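Local structure of 1,3,6,8-tetrahydroxynaphthalene synthase (Streptomyces coelicolor, 1U0M) at residues N77-P89 with Y111-W125. The protein catalyses the iterative condensation of five malonyl-CoA units and cyclises the resulting pentaketide to 1,3,6,8-tetrahydroxynaphthalene, a precursor of melanin and of naphthoquinone-containing metabolites. Sequence-based numbering, arbitrary orientation.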
loop_
_atom_site.group_PDB
_atom_site.type_symbol
_atom_site.label_atom_id
_atom_site.label_comp_id
_atom_site.label_asym_id
_atom_site.label_seq_id
_atom_site.Cartn_x
_atom_site.Cartn_y
_atom_site.Cartn_z
ATOM N N ASN A 77 -12.824 -2.877 12.980
ATOM C CA ASN A 77 -11.771 -3.501 12.190
ATOM C C ASN A 77 -11.772 -5.029 12.331
ATOM O O ASN A 77 -11.338 -5.743 11.422
ATOM C CB ASN A 77 -10.410 -2.925 12.574
ATOM C CG ASN A 77 -9.438 -2.941 11.421
ATOM O OD1 ASN A 77 -9.604 -2.204 10.448
ATOM N ND2 ASN A 77 -8.426 -3.795 11.508
ATOM N N LYS A 78 -12.252 -5.524 13.473
ATOM C CA LYS A 78 -12.353 -6.966 13.685
ATOM C C LYS A 78 -13.405 -7.464 12.687
ATOM O O LYS A 78 -13.204 -8.464 12.002
ATOM C CB LYS A 78 -12.810 -7.286 15.114
ATOM C CG LYS A 78 -11.761 -7.980 15.983
ATOM C CD LYS A 78 -10.787 -6.987 16.575
ATOM C CE LYS A 78 -11.320 -6.418 17.873
ATOM N NZ LYS A 78 -11.239 -7.396 18.998
ATOM N N VAL A 79 -14.528 -6.754 12.593
ATOM C CA VAL A 79 -15.562 -7.155 11.642
ATOM C C VAL A 79 -14.983 -7.164 10.228
ATOM O O VAL A 79 -15.294 -8.047 9.426
ATOM C CB VAL A 79 -16.741 -6.201 11.653
ATOM C CG1 VAL A 79 -17.776 -6.657 10.639
ATOM C CG2 VAL A 79 -17.319 -6.120 13.051
ATOM N N TYR A 80 -14.129 -6.181 9.939
ATOM C CA TYR A 80 -13.507 -6.068 8.633
ATOM C C TYR A 80 -12.756 -7.331 8.250
ATOM O O TYR A 80 -13.018 -7.883 7.189
ATOM C CB TYR A 80 -12.585 -4.834 8.578
ATOM C CG TYR A 80 -11.719 -4.747 7.329
ATOM C CD1 TYR A 80 -10.388 -5.167 7.349
ATOM C CD2 TYR A 80 -12.251 -4.316 6.113
ATOM C CE1 TYR A 80 -9.612 -5.167 6.191
ATOM C CE2 TYR A 80 -11.484 -4.316 4.946
ATOM C CZ TYR A 80 -10.164 -4.744 4.992
ATOM O OH TYR A 80 -9.400 -4.760 3.840
ATOM N N GLU A 81 -11.846 -7.817 9.098
ATOM C CA GLU A 81 -11.103 -9.024 8.731
ATOM C C GLU A 81 -11.936 -10.292 8.715
ATOM O O GLU A 81 -11.719 -11.159 7.875
ATOM C CB GLU A 81 -9.850 -9.231 9.606
ATOM C CG GLU A 81 -10.060 -9.393 11.088
ATOM C CD GLU A 81 -8.823 -9.963 11.789
ATOM O OE1 GLU A 81 -8.746 -9.884 13.040
ATOM O OE2 GLU A 81 -7.933 -10.501 11.095
ATOM N N ARG A 82 -12.895 -10.412 9.625
ATOM C CA ARG A 82 -13.746 -11.600 9.632
ATOM C C ARG A 82 -14.545 -11.696 8.334
ATOM O O ARG A 82 -14.602 -12.760 7.705
ATOM C CB ARG A 82 -14.736 -11.563 10.793
ATOM C CG ARG A 82 -15.702 -12.754 10.801
ATOM C CD ARG A 82 -16.896 -12.501 11.725
ATOM N NE ARG A 82 -17.851 -11.539 11.176
ATOM C CZ ARG A 82 -18.534 -10.664 11.908
ATOM N NH1 ARG A 82 -18.357 -10.627 13.221
ATOM N NH2 ARG A 82 -19.409 -9.838 11.331
ATOM N N GLU A 83 -15.166 -10.577 7.942
ATOM C CA GLU A 83 -15.987 -10.537 6.736
ATOM C C GLU A 83 -15.188 -10.728 5.458
ATOM O O GLU A 83 -15.708 -11.234 4.470
ATOM C CB GLU A 83 -16.764 -9.216 6.646
ATOM C CG GLU A 83 -17.830 -9.001 7.725
ATOM C CD GLU A 83 -18.927 -10.054 7.697
ATOM O OE1 GLU A 83 -19.230 -10.584 6.604
ATOM O OE2 GLU A 83 -19.501 -10.343 8.764
ATOM N N ALA A 84 -13.928 -10.315 5.473
ATOM C CA ALA A 84 -13.085 -10.452 4.298
ATOM C C ALA A 84 -12.579 -11.892 4.169
ATOM O O ALA A 84 -12.407 -12.414 3.068
ATOM C CB ALA A 84 -11.917 -9.499 4.394
ATOM N N LYS A 85 -12.328 -12.531 5.301
ATOM C CA LYS A 85 -11.845 -13.897 5.258
ATOM C C LYS A 85 -12.932 -14.844 4.802
ATOM O O LYS A 85 -12.665 -15.754 4.026
ATOM C CB LYS A 85 -11.289 -14.308 6.615
ATOM C CG LYS A 85 -9.893 -13.766 6.824
ATOM C CD LYS A 85 -9.293 -14.194 8.144
ATOM C CE LYS A 85 -7.837 -13.773 8.230
ATOM N NZ LYS A 85 -7.383 -13.727 9.636
ATOM N N SER A 86 -14.161 -14.614 5.250
ATOM C CA SER A 86 -15.278 -15.465 4.848
ATOM C C SER A 86 -15.892 -15.121 3.489
ATOM O O SER A 86 -16.723 -15.875 2.986
ATOM C CB SER A 86 -16.379 -15.449 5.913
ATOM O OG SER A 86 -16.751 -14.129 6.254
ATOM N N ARG A 87 -15.485 -14.011 2.873
ATOM C CA ARG A 87 -16.067 -13.644 1.583
ATOM C C ARG A 87 -15.101 -13.572 0.394
ATOM O O ARG A 87 -15.443 -13.977 -0.716
ATOM C CB ARG A 87 -16.799 -12.301 1.696
ATOM C CG ARG A 87 -17.950 -12.264 2.688
ATOM C CD ARG A 87 -18.564 -10.876 2.713
ATOM N NE ARG A 87 -19.549 -10.701 3.774
ATOM C CZ ARG A 87 -20.831 -11.019 3.664
ATOM N NH1 ARG A 87 -21.292 -11.536 2.530
ATOM N NH2 ARG A 87 -21.658 -10.798 4.682
ATOM N N VAL A 88 -13.898 -13.058 0.617
ATOM C CA VAL A 88 -12.942 -12.905 -0.472
ATOM C C VAL A 88 -12.645 -14.174 -1.284
ATOM O O VAL A 88 -12.729 -14.158 -2.510
ATOM C CB VAL A 88 -11.624 -12.278 0.051
ATOM C CG1 VAL A 88 -10.630 -12.124 -1.080
ATOM C CG2 VAL A 88 -11.911 -10.912 0.660
ATOM N N PRO A 89 -12.304 -15.285 -0.614
ATOM C CA PRO A 89 -11.990 -16.567 -1.263
ATOM C C PRO A 89 -12.866 -16.964 -2.464
ATOM O O PRO A 89 -12.360 -17.188 -3.573
ATOM C CB PRO A 89 -12.104 -17.556 -0.112
ATOM C CG PRO A 89 -11.542 -16.765 1.022
ATOM C CD PRO A 89 -12.221 -15.419 0.854
ATOM N N TYR A 111 -3.707 -6.550 -3.684
ATOM C CA TYR A 111 -4.857 -6.372 -2.806
ATOM C C TYR A 111 -5.114 -4.911 -2.459
ATOM O O TYR A 111 -4.282 -4.269 -1.812
ATOM C CB TYR A 111 -4.631 -7.174 -1.522
ATOM C CG TYR A 111 -5.853 -7.295 -0.624
ATOM C CD1 TYR A 111 -6.735 -8.371 -0.750
ATOM C CD2 TYR A 111 -6.119 -6.338 0.358
ATOM C CE1 TYR A 111 -7.843 -8.492 0.082
ATOM C CE2 TYR A 111 -7.222 -6.452 1.190
ATOM C CZ TYR A 111 -8.078 -7.531 1.051
ATOM O OH TYR A 111 -9.153 -7.653 1.898
ATOM N N VAL A 112 -6.262 -4.381 -2.882
ATOM C CA VAL A 112 -6.591 -2.990 -2.571
ATOM C C VAL A 112 -7.829 -2.825 -1.690
ATOM O O VAL A 112 -8.884 -3.412 -1.929
ATOM C CB VAL A 112 -6.767 -2.150 -3.845
ATOM C CG1 VAL A 112 -5.484 -2.188 -4.643
ATOM C CG2 VAL A 112 -7.932 -2.666 -4.665
ATOM N N SER A 113 -7.671 -2.017 -0.653
ATOM C CA SER A 113 -8.739 -1.741 0.293
ATOM C C SER A 113 -8.373 -0.542 1.144
ATOM O O SER A 113 -7.245 -0.434 1.619
ATOM C CB SER A 113 -8.963 -2.940 1.203
ATOM O OG SER A 113 -9.802 -2.574 2.284
ATOM N N CYS A 114 -9.321 0.361 1.341
ATOM C CA CYS A 114 -9.071 1.544 2.161
ATOM C C CYS A 114 -10.105 1.628 3.268
ATOM O O CYS A 114 -10.163 2.604 4.013
ATOM C CB CYS A 114 -9.135 2.807 1.302
ATOM S SG CYS A 114 -10.745 3.146 0.593
ATOM N N THR A 115 -10.910 0.580 3.391
ATOM C CA THR A 115 -11.981 0.554 4.379
ATOM C C THR A 115 -11.664 -0.123 5.698
ATOM O O THR A 115 -12.522 -0.267 6.555
ATOM C CB THR A 115 -13.203 -0.086 3.772
ATOM O OG1 THR A 115 -12.790 -1.222 3.007
ATOM C CG2 THR A 115 -13.915 0.920 2.863
ATOM N N GLY A 116 -10.421 -0.526 5.859
ATOM C CA GLY A 116 -10.019 -1.162 7.086
ATOM C C GLY A 116 -8.519 -1.264 7.033
ATOM O O GLY A 116 -7.909 -1.019 5.996
ATOM N N PHE A 117 -7.907 -1.634 8.141
ATOM C CA PHE A 117 -6.476 -1.742 8.139
ATOM C C PHE A 117 -5.938 -2.934 8.882
ATOM O O PHE A 117 -6.266 -3.165 10.041
ATOM C CB PHE A 117 -5.851 -0.468 8.696
ATOM C CG PHE A 117 -4.374 -0.453 8.599
ATOM C CD1 PHE A 117 -3.592 -0.941 9.637
ATOM C CD2 PHE A 117 -3.750 -0.004 7.433
ATOM C CE1 PHE A 117 -2.213 -0.980 9.517
ATOM C CE2 PHE A 117 -2.365 -0.043 7.306
ATOM C CZ PHE A 117 -1.599 -0.526 8.341
ATOM N N MET A 118 -5.104 -3.700 8.200
ATOM C CA MET A 118 -4.488 -4.843 8.828
ATOM C C MET A 118 -3.075 -5.086 8.300
ATOM O O MET A 118 -2.776 -4.860 7.121
ATOM C CB MET A 118 -5.381 -6.092 8.686
ATOM C CG MET A 118 -6.025 -6.333 7.327
ATOM S SD MET A 118 -7.232 -7.742 7.314
ATOM C CE MET A 118 -6.138 -9.112 7.803
ATOM N N MET A 119 -2.190 -5.483 9.208
ATOM C CA MET A 119 -0.822 -5.796 8.852
ATOM C C MET A 119 -0.463 -7.103 9.544
ATOM O O MET A 119 -0.540 -7.187 10.773
ATOM C CB MET A 119 0.142 -4.717 9.315
ATOM C CG MET A 119 1.569 -5.106 9.055
ATOM S SD MET A 119 2.728 -3.875 9.551
ATOM C CE MET A 119 2.396 -2.729 8.315
ATOM N N PRO A 120 -0.093 -8.140 8.763
ATOM C CA PRO A 120 0.005 -8.118 7.291
ATOM C C PRO A 120 -1.375 -7.946 6.650
ATOM O O PRO A 120 -2.393 -8.124 7.304
ATOM C CB PRO A 120 0.573 -9.507 6.940
ATOM C CG PRO A 120 1.010 -10.093 8.243
ATOM C CD PRO A 120 0.070 -9.510 9.262
ATOM N N SER A 121 -1.406 -7.625 5.367
ATOM C CA SER A 121 -2.684 -7.487 4.692
ATOM C C SER A 121 -3.185 -8.910 4.484
ATOM O O SER A 121 -2.510 -9.871 4.874
ATOM C CB SER A 121 -2.516 -6.787 3.356
ATOM O OG SER A 121 -1.751 -7.577 2.478
ATOM N N LEU A 122 -4.364 -9.042 3.883
ATOM C CA LEU A 122 -4.968 -10.351 3.642
ATOM C C LEU A 122 -4.141 -11.255 2.721
ATOM O O LEU A 122 -4.272 -12.470 2.778
ATOM C CB LEU A 122 -6.373 -10.192 3.040
ATOM C CG LEU A 122 -7.595 -10.707 3.815
ATOM C CD1 LEU A 122 -8.659 -11.108 2.802
ATOM C CD2 LEU A 122 -7.253 -11.905 4.684
ATOM N N THR A 123 -3.305 -10.666 1.873
ATOM C CA THR A 123 -2.491 -11.444 0.947
ATOM C C THR A 123 -1.784 -12.636 1.591
ATOM O O THR A 123 -1.802 -13.738 1.047
ATOM C CB THR A 123 -1.419 -10.583 0.280
ATOM O OG1 THR A 123 -0.621 -9.961 1.296
ATOM C CG2 THR A 123 -2.056 -9.533 -0.632
ATOM N N ALA A 124 -1.151 -12.414 2.739
ATOM C CA ALA A 124 -0.450 -13.482 3.439
ATOM C C ALA A 124 -1.387 -14.635 3.777
ATOM O O ALA A 124 -1.074 -15.798 3.513
ATOM C CB ALA A 124 0.175 -12.946 4.704
ATOM N N TRP A 125 -2.532 -14.307 4.370
ATOM C CA TRP A 125 -3.524 -15.307 4.762
ATOM C C TRP A 125 -4.112 -15.982 3.525
ATOM O O TRP A 125 -4.480 -17.148 3.567
ATOM C CB TRP A 125 -4.633 -14.646 5.579
ATOM C CG TRP A 125 -5.698 -15.580 6.083
ATOM C CD1 TRP A 125 -5.660 -16.339 7.221
ATOM C CD2 TRP A 125 -6.978 -15.822 5.483
ATOM N NE1 TRP A 125 -6.839 -17.034 7.367
ATOM C CE2 TRP A 125 -7.663 -16.734 6.311
ATOM C CE3 TRP A 125 -7.611 -15.355 4.324
ATOM C CZ2 TRP A 125 -8.952 -17.186 6.018
ATOM C CZ3 TRP A 125 -8.894 -15.804 4.032
ATOM C CH2 TRP A 125 -9.549 -16.711 4.875
HETATM O O HOH W 1 -12.336 -1.133 9.609
#
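Tyr80 fills the tight, buried half of this contact, its ring lying flat beneath Gly116, whose CA sits 3.8 Å above the centroid in a CH-pi contact. With CG anti to the backbone N (chi1 171°), the ring leaves helix 73-99 toward the end of strand 108-112, and its OH meets Ser113 OG at 2.7 Å in a hydrogen bond that either hydroxyl could donate. Tyr111 OH adds a weak bond to the same phenol oxygen. Met118 places SD 3.7 Å from Tyr80 CE1, an oblique Met-aromatic contact. One turn earlier, Asn77 grips the backbone of Phe117 twice: Phe117 N gives an almost straight bond (174°) to a lone pair of Asn77 OD1, while Asn77 ND2 reaches Phe117 O at 2.7 Å, tilted from its carbonyl plane. In this alpha-beta-alpha-beta-alpha thiolase fold the helix thus packs against the loop that follows strand 108-112, part of one beta layer; Thr115 OG1, bonded to Glu174, belongs to that loop, and Phe117 stacks on Phe239 of the second subunit. Toward helix 122-129, Leu122 CD1 touches Ala84 and meets Val88 CG2 tip to tip at 3.9 Å. The neighbouring rim, with the partly exposed Glu81, Lys85 and Trp125, is more open to solvent. There the extended chain of Lys85 runs across one face of Trp125, CE lying 3.3 Å over the five-membered ring, and NZ makes a cation-pi contact while also pairing with Glu81. An alanine in place of Trp125 is likely to uncover the Lys85 chain, leave NZ with Glu81 but no cation-pi partner, and deprive Pro89 CG of its edge contact.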